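Local coordinates for protein peptidase, C14 family (Geobacter sulfurreducens PCA, PDB 3BIJ) that is of unknown function but belongs to the caspase-like C14 peptidases and probably acts as a cysteine-type endopeptidase, at residues A[7-12]-A[79-84]; A[85-90]-A[99-104]; A[111-116]-A[190-195]; A[126-131]-A[198-203]. All coordinates share one frame; numbering follows the deposited sequence.

Contact 1: residues A[7-12]-A[79-84]; sequences LALGLN and LSYSGH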
loop_
_atom_site.group_PDB
_atom_site.type_symbol
_atom_site.label_atom_id
_atom_site.label_comp_id
_atom_site.label_asym_id
_atom_site.label_seq_id
_atom_site.Cartn_x
_atom_site.Cartn_y
_atom_site.Cartn_z
ATOM N N LEU A 7 40.029 11.221 9.080
ATOM C CA LEU A 7 40.109 10.098 8.147
ATOM C C LEU A 7 38.711 9.877 7.550
ATOM O O LEU A 7 37.815 9.378 8.228
ATOM C CB LEU A 7 40.539 8.821 8.873
ATOM C CG LEU A 7 41.426 7.819 8.130
ATOM C CD1 LEU A 7 41.303 6.453 8.805
ATOM C CD2 LEU A 7 41.044 7.720 6.679
ATOM N N ALA A 8 38.528 10.256 6.290
ATOM C CA ALA A 8 37.245 10.099 5.626
ATOM C C ALA A 8 37.311 8.844 4.770
ATOM O O ALA A 8 38.148 8.740 3.872
ATOM C CB ALA A 8 36.944 11.325 4.754
ATOM N N LEU A 9 36.433 7.891 5.061
ATOM C CA LEU A 9 36.387 6.639 4.331
ATOM C C LEU A 9 35.093 6.547 3.556
ATOM O O LEU A 9 34.020 6.838 4.084
ATOM C CB LEU A 9 36.462 5.459 5.291
ATOM C CG LEU A 9 37.662 5.389 6.244
ATOM C CD1 LEU A 9 37.510 4.183 7.165
ATOM C CD2 LEU A 9 38.949 5.286 5.442
ATOM N N GLY A 10 35.196 6.130 2.301
ATOM C CA GLY A 10 34.022 5.987 1.462
ATOM C C GLY A 10 34.218 4.824 0.505
ATOM O O GLY A 10 35.189 4.791 -0.256
ATOM N N LEU A 11 33.308 3.854 0.546
ATOM C CA LEU A 11 33.418 2.700 -0.334
ATOM C C LEU A 11 32.123 2.411 -1.048
ATOM O O LEU A 11 31.201 1.858 -0.457
ATOM C CB LEU A 11 33.807 1.455 0.454
ATOM C CG LEU A 11 35.086 1.564 1.270
ATOM C CD1 LEU A 11 34.756 1.986 2.685
ATOM C CD2 LEU A 11 35.785 0.221 1.260
ATOM N N ASN A 12 32.022 2.782 -2.314
ATOM C CA ASN A 12 30.783 2.466 -2.996
ATOM C C ASN A 12 30.974 1.237 -3.884
ATOM O O ASN A 12 30.319 1.072 -4.912
ATOM C CB ASN A 12 30.256 3.668 -3.774
ATOM C CG ASN A 12 31.324 4.384 -4.496
ATOM O OD1 ASN A 12 32.228 3.759 -5.048
ATOM N ND2 ASN A 12 31.243 5.707 -4.516
ATOM N N LEU A 79 36.919 10.415 12.576
ATOM C CA LEU A 79 36.777 9.273 11.678
ATOM C C LEU A 79 35.369 9.219 11.116
ATOM O O LEU A 79 34.407 9.093 11.866
ATOM C CB LEU A 79 37.062 7.965 12.421
ATOM C CG LEU A 79 36.798 6.644 11.682
ATOM C CD1 LEU A 79 37.535 6.614 10.349
ATOM C CD2 LEU A 79 37.268 5.479 12.564
ATOM N N SER A 80 35.247 9.325 9.801
ATOM C CA SER A 80 33.939 9.252 9.177
ATOM C C SER A 80 33.981 8.048 8.251
ATOM O O SER A 80 35.027 7.749 7.678
ATOM C CB SER A 80 33.619 10.520 8.380
ATOM O OG SER A 80 34.487 10.655 7.275
ATOM N N TYR A 81 32.853 7.355 8.116
ATOM C CA TYR A 81 32.792 6.171 7.276
ATOM C C TYR A 81 31.460 5.973 6.584
ATOM O O TYR A 81 30.399 6.023 7.208
ATOM C CB TYR A 81 33.105 4.913 8.106
ATOM C CG TYR A 81 32.814 3.587 7.410
ATOM C CD1 TYR A 81 31.582 2.936 7.560
ATOM C CD2 TYR A 81 33.764 2.997 6.580
ATOM C CE1 TYR A 81 31.313 1.732 6.894
ATOM C CE2 TYR A 81 33.508 1.804 5.908
ATOM C CZ TYR A 81 32.283 1.175 6.065
ATOM O OH TYR A 81 32.028 0.000 5.390
ATOM N N SER A 82 31.527 5.757 5.279
ATOM C CA SER A 82 30.341 5.476 4.505
ATOM C C SER A 82 30.651 4.234 3.701
ATOM O O SER A 82 31.554 4.217 2.863
ATOM C CB SER A 82 29.963 6.650 3.602
ATOM O OG SER A 82 29.329 7.657 4.364
ATOM N N GLY A 83 29.915 3.176 4.008
ATOM C CA GLY A 83 30.102 1.911 3.326
ATOM C C GLY A 83 29.108 0.925 3.892
ATOM O O GLY A 83 28.202 1.310 4.627
ATOM N N HIS A 84 29.281 -0.346 3.554
ATOM C CA HIS A 84 28.394 -1.389 4.034
ATOM C C HIS A 84 28.814 -1.853 5.409
ATOM O O HIS A 84 29.989 -1.780 5.764
ATOM C CB HIS A 84 28.428 -2.607 3.110
ATOM C CG HIS A 84 27.522 -2.499 1.927
ATOM N ND1 HIS A 84 27.991 -2.300 0.647
ATOM C CD2 HIS A 84 26.173 -2.551 1.836
ATOM C CE1 HIS A 84 26.967 -2.233 -0.186
ATOM N NE2 HIS A 84 25.853 -2.381 0.511
HETATM O O HOH W 1 33.504 9.249 5.284
#
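Leu9 and Tyr81 pair across two parallel strands, 7-10 and 79-82, at the heart of the mixed sheet of a caspase-like alpha/beta fold. The backbone pairing is regular. Leu9 N gives its hydrogen to Ser80 O and Leu9 O takes that of Ser82 N, both at 3.0 Å, while Leu7 O accepts from Ser80 N and Ser82 O from Leu11 N. Leu9 O has a second donor as well, a water 2.7 Å away that also hydrogen-bonds Ser80 OG. Ser82 OG, on the same face as Ser80, is satisfied by Asp32 in helix 29-42. On the other face Leu7, Leu9, Leu79 and Tyr81 make an apolar row, in which Leu79 CD1 lies 4.0 Å from Leu9 CD1. CG of Tyr81 is anti to the backbone N (chi1 169°); the ring meets Leu9 CB at its edge through CD2, and its CE2 is 3.5 Å from Leu11 CD1. An alanine in place of Tyr81 would probably open a gap beside Leu11 and Trp103, which stacks on the ring, and leave His84 O with one donor fewer. His84 lies in a Ser-Gly-His sequence, consistent with the position of the catalytic histidine in caspase-like peptidases. The phenol end reaches its carbonyl in the plane of the ring, Tyr81 OH donating to His84 O at 2.7 Å.

Contact 2: residues A[85-90]-A[99-104]; sequences GGQVPD and VDETWC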
loop_
_atom_site.group_PDB
_atom_site.type_symbol
_atom_site.label_atom_id
_atom_site.label_comp_id
_atom_site.label_asym_id
_atom_site.label_seq_id
_atom_site.Cartn_x
_atom_site.Cartn_y
_atom_site.Cartn_z
ATOM N N GLY A 85 27.841 -2.343 6.168
ATOM C CA GLY A 85 28.121 -2.863 7.487
ATOM C C GLY A 85 28.054 -4.368 7.338
ATOM O O GLY A 85 27.102 -4.884 6.761
ATOM N N GLY A 86 29.051 -5.085 7.836
ATOM C CA GLY A 86 29.023 -6.528 7.684
ATOM C C GLY A 86 28.815 -7.305 8.965
ATOM O O GLY A 86 28.708 -6.742 10.049
ATOM N N GLN A 87 28.737 -8.620 8.827
ATOM C CA GLN A 87 28.568 -9.496 9.969
ATOM C C GLN A 87 29.317 -10.778 9.656
ATOM O O GLN A 87 29.238 -11.304 8.543
ATOM C CB GLN A 87 27.085 -9.796 10.215
ATOM C CG GLN A 87 26.265 -8.562 10.509
ATOM C CD GLN A 87 24.854 -8.868 10.997
ATOM O OE1 GLN A 87 24.178 -9.774 10.488
ATOM N NE2 GLN A 87 24.395 -8.093 11.981
ATOM N N VAL A 88 30.075 -11.256 10.631
ATOM C CA VAL A 88 30.818 -12.488 10.473
ATOM C C VAL A 88 30.322 -13.396 11.596
ATOM O O VAL A 88 30.139 -12.958 12.720
ATOM C CB VAL A 88 32.348 -12.236 10.558
ATOM C CG1 VAL A 88 32.700 -11.561 11.876
ATOM C CG2 VAL A 88 33.088 -13.534 10.407
ATOM N N PRO A 89 30.048 -14.667 11.287
ATOM C CA PRO A 89 29.560 -15.606 12.300
ATOM C C PRO A 89 30.397 -15.698 13.559
ATOM O O PRO A 89 31.635 -15.741 13.511
ATOM C CB PRO A 89 29.508 -16.933 11.549
ATOM C CG PRO A 89 30.608 -16.777 10.532
ATOM C CD PRO A 89 30.344 -15.375 10.031
ATOM N N ASP A 90 29.671 -15.714 14.677
ATOM C CA ASP A 90 30.223 -15.823 16.022
ATOM C C ASP A 90 30.254 -17.309 16.374
ATOM O O ASP A 90 29.330 -17.843 16.992
ATOM C CB ASP A 90 29.342 -15.062 17.028
ATOM C CG ASP A 90 29.807 -15.235 18.482
ATOM O OD1 ASP A 90 29.115 -14.737 19.395
ATOM O OD2 ASP A 90 30.857 -15.865 18.718
ATOM N N VAL A 99 26.366 -13.145 15.716
ATOM C CA VAL A 99 27.443 -12.707 14.844
ATOM C C VAL A 99 28.167 -11.472 15.372
ATOM O O VAL A 99 27.797 -10.918 16.410
ATOM C CB VAL A 99 26.892 -12.390 13.438
ATOM C CG1 VAL A 99 26.408 -13.673 12.759
ATOM C CG2 VAL A 99 25.737 -11.401 13.553
ATOM N N ASP A 100 29.208 -11.059 14.651
ATOM C CA ASP A 100 29.984 -9.872 15.007
ATOM C C ASP A 100 29.822 -8.827 13.906
ATOM O O ASP A 100 30.000 -9.122 12.722
ATOM C CB ASP A 100 31.468 -10.206 15.157
ATOM C CG ASP A 100 31.770 -10.978 16.419
ATOM O OD1 ASP A 100 31.427 -10.492 17.522
ATOM O OD2 ASP A 100 32.367 -12.066 16.313
ATOM N N GLU A 101 29.482 -7.607 14.295
ATOM C CA GLU A 101 29.310 -6.533 13.330
ATOM C C GLU A 101 30.658 -6.121 12.767
ATOM O O GLU A 101 31.675 -6.207 13.447
ATOM C CB GLU A 101 28.617 -5.354 13.996
ATOM C CG GLU A 101 27.210 -5.702 14.445
ATOM C CD GLU A 101 26.520 -4.556 15.138
ATOM O OE1 GLU A 101 25.288 -4.662 15.387
ATOM O OE2 GLU A 101 27.210 -3.550 15.438
ATOM N N THR A 102 30.665 -5.686 11.514
ATOM C CA THR A 102 31.905 -5.301 10.860
ATOM C C THR A 102 31.679 -4.183 9.856
ATOM O O THR A 102 30.543 -3.785 9.581
ATOM C CB THR A 102 32.504 -6.472 10.059
ATOM O OG1 THR A 102 31.713 -6.690 8.881
ATOM C CG2 THR A 102 32.538 -7.743 10.903
ATOM N N TRP A 103 32.782 -3.669 9.328
ATOM C CA TRP A 103 32.732 -2.651 8.298
ATOM C C TRP A 103 33.216 -3.399 7.064
ATOM O O TRP A 103 34.221 -4.117 7.117
ATOM C CB TRP A 103 33.673 -1.478 8.601
ATOM C CG TRP A 103 33.045 -0.392 9.435
ATOM C CD1 TRP A 103 31.761 -0.350 9.898
ATOM C CD2 TRP A 103 33.677 0.806 9.894
ATOM N NE1 TRP A 103 31.554 0.796 10.615
ATOM C CE2 TRP A 103 32.714 1.526 10.633
ATOM C CE3 TRP A 103 34.965 1.342 9.754
ATOM C CZ2 TRP A 103 32.995 2.755 11.234
ATOM C CZ3 TRP A 103 35.244 2.562 10.350
ATOM C CH2 TRP A 103 34.257 3.254 11.083
ATOM N N CYS A 104 32.496 -3.263 5.958
ATOM C CA CYS A 104 32.916 -3.964 4.760
ATOM C C CYS A 104 33.898 -3.134 3.972
ATOM O O CYS A 104 33.530 -2.298 3.141
ATOM C CB CYS A 104 31.715 -4.328 3.905
ATOM S SG CYS A 104 30.668 -5.499 4.715
#
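Val99 lies over the backbone of Val88 and Pro89, its CB 3.4 Å from Val88 O and its CG1 3.7 Å from Pro89 CA. The other methyl, CG2, packs on the end of the Gln87 side chain, 3.7 Å from Gln87 CD, the two side chains crossing obliquely. Beyond it, Asp90 folds back so that its CB is 3.7 Å from Val99 CA; its carboxylate is held by Ser92, and its backbone O accepts from Lys232 of a second subunit. The acid of Asp100 comes near that of Asp90 without touching it, and the like charges would probably disfavour a closer approach.

On the face shared by Val88, Asp100 and Thr102, Val88 CG1 is the meeting point: it stands between the backbone N and the carbonyl carbon (chi1 57°), 3.8 Å from Asp100 CB and 3.9 Å from Thr102 CG2. Helices 169-178 and 180-189 cover the valine. Thr102 OG1 and Cys104 SG both close on Gly86, where any CB would collide with them; Glu109 holds the threonine hydroxyl.

Two pairs of backbone bonds join the strands. Val88 and Asp100 exchange theirs close to the carbonyl planes. Between Gly86 and Thr102 both donors stand more than 50° out of those planes, in keeping with strands that run at 138° to each other and so are strongly twisted. This is a beta hairpin, continued by strand 109-111 into a set of short antiparallel strands like those that flank the main parallel strands in caspases.

Contact 3: residues A[111-116]-A[190-195]; sequences IDDELY and TKKVDL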
loop_
_atom_site.group_PDB
_atom_site.type_symbol
_atom_site.label_atom_id
_atom_site.label_comp_id
_atom_site.label_asym_id
_atom_site.label_seq_id
_atom_site.Cartn_x
_atom_site.Cartn_y
_atom_site.Cartn_z
ATOM N N ILE A 111 36.432 -6.324 11.748
ATOM C CA ILE A 111 35.569 -6.650 12.880
ATOM C C ILE A 111 35.478 -5.483 13.849
ATOM O O ILE A 111 36.486 -4.849 14.168
ATOM C CB ILE A 111 36.070 -7.892 13.660
ATOM C CG1 ILE A 111 35.817 -9.163 12.852
ATOM C CG2 ILE A 111 35.311 -8.022 14.971
ATOM C CD1 ILE A 111 36.545 -9.221 11.527
ATOM N N ASP A 112 34.270 -5.210 14.330
ATOM C CA ASP A 112 34.069 -4.106 15.260
ATOM C C ASP A 112 35.103 -4.073 16.383
ATOM O O ASP A 112 35.492 -3.002 16.856
ATOM C CB ASP A 112 32.647 -4.139 15.842
ATOM C CG ASP A 112 32.322 -5.447 16.540
ATOM O OD1 ASP A 112 31.145 -5.627 16.932
ATOM O OD2 ASP A 112 33.227 -6.293 16.698
ATOM N N ASP A 113 35.556 -5.240 16.814
ATOM C CA ASP A 113 36.549 -5.291 17.874
ATOM C C ASP A 113 37.880 -4.705 17.429
ATOM O O ASP A 113 38.553 -4.038 18.205
ATOM C CB ASP A 113 36.730 -6.730 18.353
ATOM C CG ASP A 113 35.646 -7.151 19.328
ATOM O OD1 ASP A 113 35.205 -8.328 19.280
ATOM O OD2 ASP A 113 35.242 -6.297 20.150
ATOM N N GLU A 114 38.261 -4.951 16.183
ATOM C CA GLU A 114 39.517 -4.412 15.675
ATOM C C GLU A 114 39.471 -2.883 15.689
ATOM O O GLU A 114 40.460 -2.235 16.020
ATOM C CB GLU A 114 39.775 -4.895 14.249
ATOM C CG GLU A 114 39.651 -6.400 14.055
ATOM C CD GLU A 114 40.070 -6.845 12.663
ATOM O OE1 GLU A 114 41.291 -6.924 12.407
ATOM O OE2 GLU A 114 39.176 -7.101 11.821
ATOM N N LEU A 115 38.325 -2.312 15.321
ATOM C CA LEU A 115 38.152 -0.861 15.300
ATOM C C LEU A 115 38.128 -0.327 16.724
ATOM O O LEU A 115 38.800 0.653 17.048
ATOM C CB LEU A 115 36.843 -0.494 14.601
ATOM C CG LEU A 115 36.463 0.983 14.627
ATOM C CD1 LEU A 115 37.513 1.804 13.902
ATOM C CD2 LEU A 115 35.092 1.163 13.998
ATOM N N TYR A 116 37.338 -0.973 17.573
ATOM C CA TYR A 116 37.242 -0.561 18.959
ATOM C C TYR A 116 38.621 -0.559 19.596
ATOM O O TYR A 116 38.971 0.383 20.303
ATOM C CB TYR A 116 36.300 -1.494 19.726
ATOM C CG TYR A 116 34.848 -1.343 19.340
ATOM C CD1 TYR A 116 33.911 -2.333 19.656
ATOM C CD2 TYR A 116 34.409 -0.215 18.644
ATOM C CE1 TYR A 116 32.571 -2.206 19.281
ATOM C CE2 TYR A 116 33.084 -0.074 18.266
ATOM C CZ TYR A 116 32.167 -1.072 18.584
ATOM O OH TYR A 116 30.855 -0.931 18.184
ATOM N N THR A 190 41.881 -11.212 18.050
ATOM C CA THR A 190 41.304 -9.918 18.403
ATOM C C THR A 190 40.416 -10.066 19.631
ATOM O O THR A 190 39.226 -10.361 19.524
ATOM C CB THR A 190 40.460 -9.299 17.241
ATOM O OG1 THR A 190 39.432 -10.213 16.841
ATOM C CG2 THR A 190 41.343 -8.974 16.047
ATOM N N LYS A 191 41.015 -9.869 20.800
ATOM C CA LYS A 191 40.295 -9.972 22.065
ATOM C C LYS A 191 39.310 -8.808 22.126
ATOM O O LYS A 191 39.616 -7.699 21.680
ATOM C CB LYS A 191 41.274 -9.899 23.253
ATOM C CG LYS A 191 40.927 -10.796 24.458
ATOM C CD LYS A 191 41.098 -12.287 24.137
ATOM C CE LYS A 191 40.947 -13.175 25.382
ATOM N NZ LYS A 191 39.581 -13.137 25.982
ATOM N N LYS A 192 38.129 -9.072 22.675
ATOM C CA LYS A 192 37.085 -8.066 22.791
ATOM C C LYS A 192 37.512 -6.931 23.717
ATOM O O LYS A 192 38.393 -7.104 24.558
ATOM C CB LYS A 192 35.793 -8.708 23.317
ATOM C CG LYS A 192 35.117 -9.733 22.377
ATOM C CD LYS A 192 35.692 -11.159 22.484
ATOM C CE LYS A 192 36.682 -11.492 21.362
ATOM N NZ LYS A 192 36.095 -11.457 19.986
ATOM N N VAL A 193 36.881 -5.773 23.557
ATOM C CA VAL A 193 37.192 -4.611 24.376
ATOM C C VAL A 193 35.958 -3.758 24.623
ATOM O O VAL A 193 35.049 -3.714 23.797
ATOM C CB VAL A 193 38.272 -3.747 23.718
ATOM C CG1 VAL A 193 39.646 -4.322 24.024
ATOM C CG2 VAL A 193 38.044 -3.704 22.211
ATOM N N ASP A 194 35.943 -3.077 25.762
ATOM C CA ASP A 194 34.820 -2.232 26.156
ATOM C C ASP A 194 35.084 -0.748 25.855
ATOM O O ASP A 194 35.955 -0.126 26.467
ATOM C CB ASP A 194 34.556 -2.427 27.656
ATOM C CG ASP A 194 33.156 -1.991 28.079
ATOM O OD1 ASP A 194 32.172 -2.504 27.493
ATOM O OD2 ASP A 194 33.042 -1.151 29.003
ATOM N N LEU A 195 34.320 -0.180 24.923
ATOM C CA LEU A 195 34.490 1.222 24.562
ATOM C C LEU A 195 34.353 2.186 25.737
ATOM O O LEU A 195 34.771 3.342 25.651
ATOM C CB LEU A 195 33.502 1.627 23.465
ATOM C CG LEU A 195 33.980 1.540 22.015
ATOM C CD1 LEU A 195 32.854 2.013 21.099
ATOM C CD2 LEU A 195 35.221 2.411 21.805
#
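Asp113 and Lys192 make the one salt bridge between helix 112-119 and the loop at 190-195, and it is a long one: OD1 stands 3.3 Å from Lys192 NZ, a weak hydrogen bond. The lysine chain is bent at chi2, chi3 and chi4, curling back so that NZ also gives a weak bond to Thr190 O and CG passes 3.4 Å from Asp113 OD1. An alanine at Asp113 would probably leave this ammonium without its acidic mate and the exposed lysine chain more at liberty to swing.

The apolar contacts flank that bridge. Leu195 CD1 sits over one face of the Tyr116 ring, 3.9 Å from its centre, in a CH-pi contact whose side chains meet at about a right angle; Asp112 O lies above the opposite face, toward the rim. Val193 CG2 touches Tyr116 CB at 3.8 Å. On the other side of the bridge Thr190 CG2 meets Glu114 CG.

Past that methylene, Glu114 serves its own helix: OE2 accepts from Ile111 N, at the N-cap, while OE1 pairs with Arg57. The whole is a surface loop laid against the first turns of a helix, part of the helical layer flanking the sheet of a caspase-like alpha/beta fold.

Contact 4: residues A[126-131]-A[198-203]; sequences VRVLVF and VKASIL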
loop_
_atom_site.group_PDB
_atom_site.type_symbol
_atom_site.label_atom_id
_atom_site.label_comp_id
_atom_site.label_asym_id
_atom_site.label_seq_id
_atom_site.Cartn_x
_atom_site.Cartn_y
_atom_site.Cartn_z
ATOM N N VAL A 126 42.489 13.058 24.490
ATOM C CA VAL A 126 42.201 13.255 23.075
ATOM C C VAL A 126 40.721 12.973 22.768
ATOM O O VAL A 126 40.141 12.021 23.283
ATOM C CB VAL A 126 43.165 12.377 22.186
ATOM C CG1 VAL A 126 43.260 10.983 22.746
ATOM C CG2 VAL A 126 42.674 12.334 20.746
ATOM N N ARG A 127 40.114 13.840 21.959
ATOM C CA ARG A 127 38.714 13.693 21.577
ATOM C C ARG A 127 38.655 12.879 20.293
ATOM O O ARG A 127 39.397 13.156 19.347
ATOM C CB ARG A 127 38.067 15.064 21.342
ATOM C CG ARG A 127 38.015 15.950 22.574
ATOM C CD ARG A 127 38.871 17.194 22.396
ATOM N NE ARG A 127 38.265 18.116 21.444
ATOM C CZ ARG A 127 38.953 18.893 20.618
ATOM N NH1 ARG A 127 40.281 18.865 20.620
ATOM N NH2 ARG A 127 38.311 19.690 19.776
ATOM N N VAL A 128 37.785 11.873 20.269
ATOM C CA VAL A 128 37.625 11.013 19.097
ATOM C C VAL A 128 36.195 11.149 18.583
ATOM O O VAL A 128 35.252 10.715 19.240
ATOM C CB VAL A 128 37.901 9.523 19.442
ATOM C CG1 VAL A 128 37.713 8.662 18.215
ATOM C CG2 VAL A 128 39.320 9.367 19.970
ATOM N N LEU A 129 36.040 11.764 17.415
ATOM C CA LEU A 129 34.727 11.966 16.814
ATOM C C LEU A 129 34.539 10.997 15.655
ATOM O O LEU A 129 35.289 11.049 14.686
ATOM C CB LEU A 129 34.608 13.401 16.311
ATOM C CG LEU A 129 33.293 13.797 15.653
ATOM C CD1 LEU A 129 32.172 13.749 16.665
ATOM C CD2 LEU A 129 33.445 15.190 15.066
ATOM N N VAL A 130 33.538 10.122 15.745
ATOM C CA VAL A 130 33.289 9.127 14.692
ATOM C C VAL A 130 31.905 9.235 14.031
ATOM O O VAL A 130 30.884 9.243 14.715
ATOM C CB VAL A 130 33.414 7.673 15.249
ATOM C CG1 VAL A 130 33.225 6.679 14.128
ATOM C CG2 VAL A 130 34.754 7.462 15.926
ATOM N N PHE A 131 31.881 9.326 12.703
ATOM C CA PHE A 131 30.625 9.370 11.961
ATOM C C PHE A 131 30.557 8.087 11.144
ATOM O O PHE A 131 31.454 7.807 10.342
ATOM C CB PHE A 131 30.555 10.561 11.000
ATOM C CG PHE A 131 30.357 11.877 11.684
ATOM C CD1 PHE A 131 31.448 12.655 12.064
ATOM C CD2 PHE A 131 29.073 12.322 11.989
ATOM C CE1 PHE A 131 31.262 13.859 12.742
ATOM C CE2 PHE A 131 28.874 13.521 12.666
ATOM C CZ PHE A 131 29.973 14.295 13.047
ATOM N N VAL A 198 38.240 2.786 27.266
ATOM C CA VAL A 198 39.299 3.477 26.553
ATOM C C VAL A 198 39.600 4.805 27.229
ATOM O O VAL A 198 38.707 5.446 27.774
ATOM C CB VAL A 198 38.884 3.733 25.109
ATOM C CG1 VAL A 198 39.960 4.543 24.390
ATOM C CG2 VAL A 198 38.645 2.407 24.421
ATOM N N LYS A 199 40.860 5.217 27.199
ATOM C CA LYS A 199 41.248 6.472 27.825
ATOM C C LYS A 199 40.672 7.684 27.115
ATOM O O LYS A 199 40.241 8.646 27.759
ATOM C CB LYS A 199 42.772 6.585 27.870
ATOM C CG LYS A 199 43.487 5.578 26.987
ATOM C CD LYS A 199 44.974 5.896 26.847
ATOM C CE LYS A 199 45.690 5.909 28.194
ATOM N NZ LYS A 199 45.553 4.605 28.916
ATOM N N ALA A 200 40.658 7.638 25.788
ATOM C CA ALA A 200 40.152 8.756 24.996
ATOM C C ALA A 200 38.635 8.959 25.114
ATOM O O ALA A 200 37.913 8.048 25.509
ATOM C CB ALA A 200 40.543 8.557 23.547
ATOM N N SER A 201 38.157 10.160 24.794
ATOM C CA SER A 201 36.720 10.451 24.852
ATOM C C SER A 201 36.082 10.153 23.503
ATOM O O SER A 201 36.289 10.894 22.543
ATOM C CB SER A 201 36.461 11.924 25.184
ATOM O OG SER A 201 36.993 12.284 26.439
ATOM N N ILE A 202 35.290 9.089 23.436
ATOM C CA ILE A 202 34.643 8.715 22.185
ATOM C C ILE A 202 33.220 9.281 22.052
ATOM O O ILE A 202 32.422 9.240 22.988
ATOM C CB ILE A 202 34.551 7.176 22.036
ATOM C CG1 ILE A 202 35.859 6.500 22.483
ATOM C CG2 ILE A 202 34.279 6.822 20.574
ATOM C CD1 ILE A 202 37.053 6.765 21.575
ATOM N N LEU A 203 32.924 9.829 20.879
ATOM C CA LEU A 203 31.606 10.363 20.571
ATOM C C LEU A 203 31.318 9.758 19.212
ATOM O O LEU A 203 31.824 10.217 18.180
ATOM C CB LEU A 203 31.605 11.894 20.491
ATOM C CG LEU A 203 30.352 12.558 19.898
ATOM C CD1 LEU A 203 29.130 11.948 20.490
ATOM C CD2 LEU A 203 30.368 14.058 20.136
#
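Val128 and Ile202 form the apolar centre, lying side by side on one face of the sheet with Ile202 CD1 3.6 Å from Val128 CB. The isoleucine brings that methyl across by its second torsion (chi2 -69°), so that it also touches both methyls of Val128. CG2 of the valine meets Ala200 CB at 3.9 Å, and the same CB lies 3.7 Å from Val126 CG1; Phe122 packs on Val128 and Ala200 from outside. On the reverse face Leu129 CD1 rests on Leu203 CG at 3.9 Å, with helix 267-271 beyond Leu203.

These are neighbouring parallel strands, 127-131 and 201-203, of the central caspase-like sheet, running at 17° to one another. Their backbones are joined in alternation: Val126 O accepts from Ser201 N, Val128 N gives to Ser201 O, Val128 O takes Leu203 N at 3.0 Å nearly along the C=O axis, and Val130 N points almost straight at Leu203 O (178° at the hydrogen).

Polar side chains finish the face that carries Leu129. Ser201 OG is hydrogen-bonded to Thr264 O, and the Arg127 guanidinium reaches Gln272 OE1 through NH2 and, weakly, Gly74 O through NH1.

From the N terminus, strand 4-10 gains strand 76-89 as a neighbour in contact 1, across 66 residues; strand 46-51 lies on its other edge. The same strand 76-89, after a break, continues into contact 2, a hairpin with an eight-residue connection; the two meet where Cys104 N probably hydrogen-bonds His84 O. Contacts 3 and 4 open next and cross: 111-116 and 126-131 come first in order, then 190-195 and 198-203. Contact 3 ties the helix after the hairpin to a surface loop, Asp112 N probably bonding Glu101 O of contact 2. Contact 4 extends the sheet on the other side of strand 76-89, where Leu79 O and Tyr81 N probably hydrogen-bond Phe131. Contacts 2 and 4 do not touch.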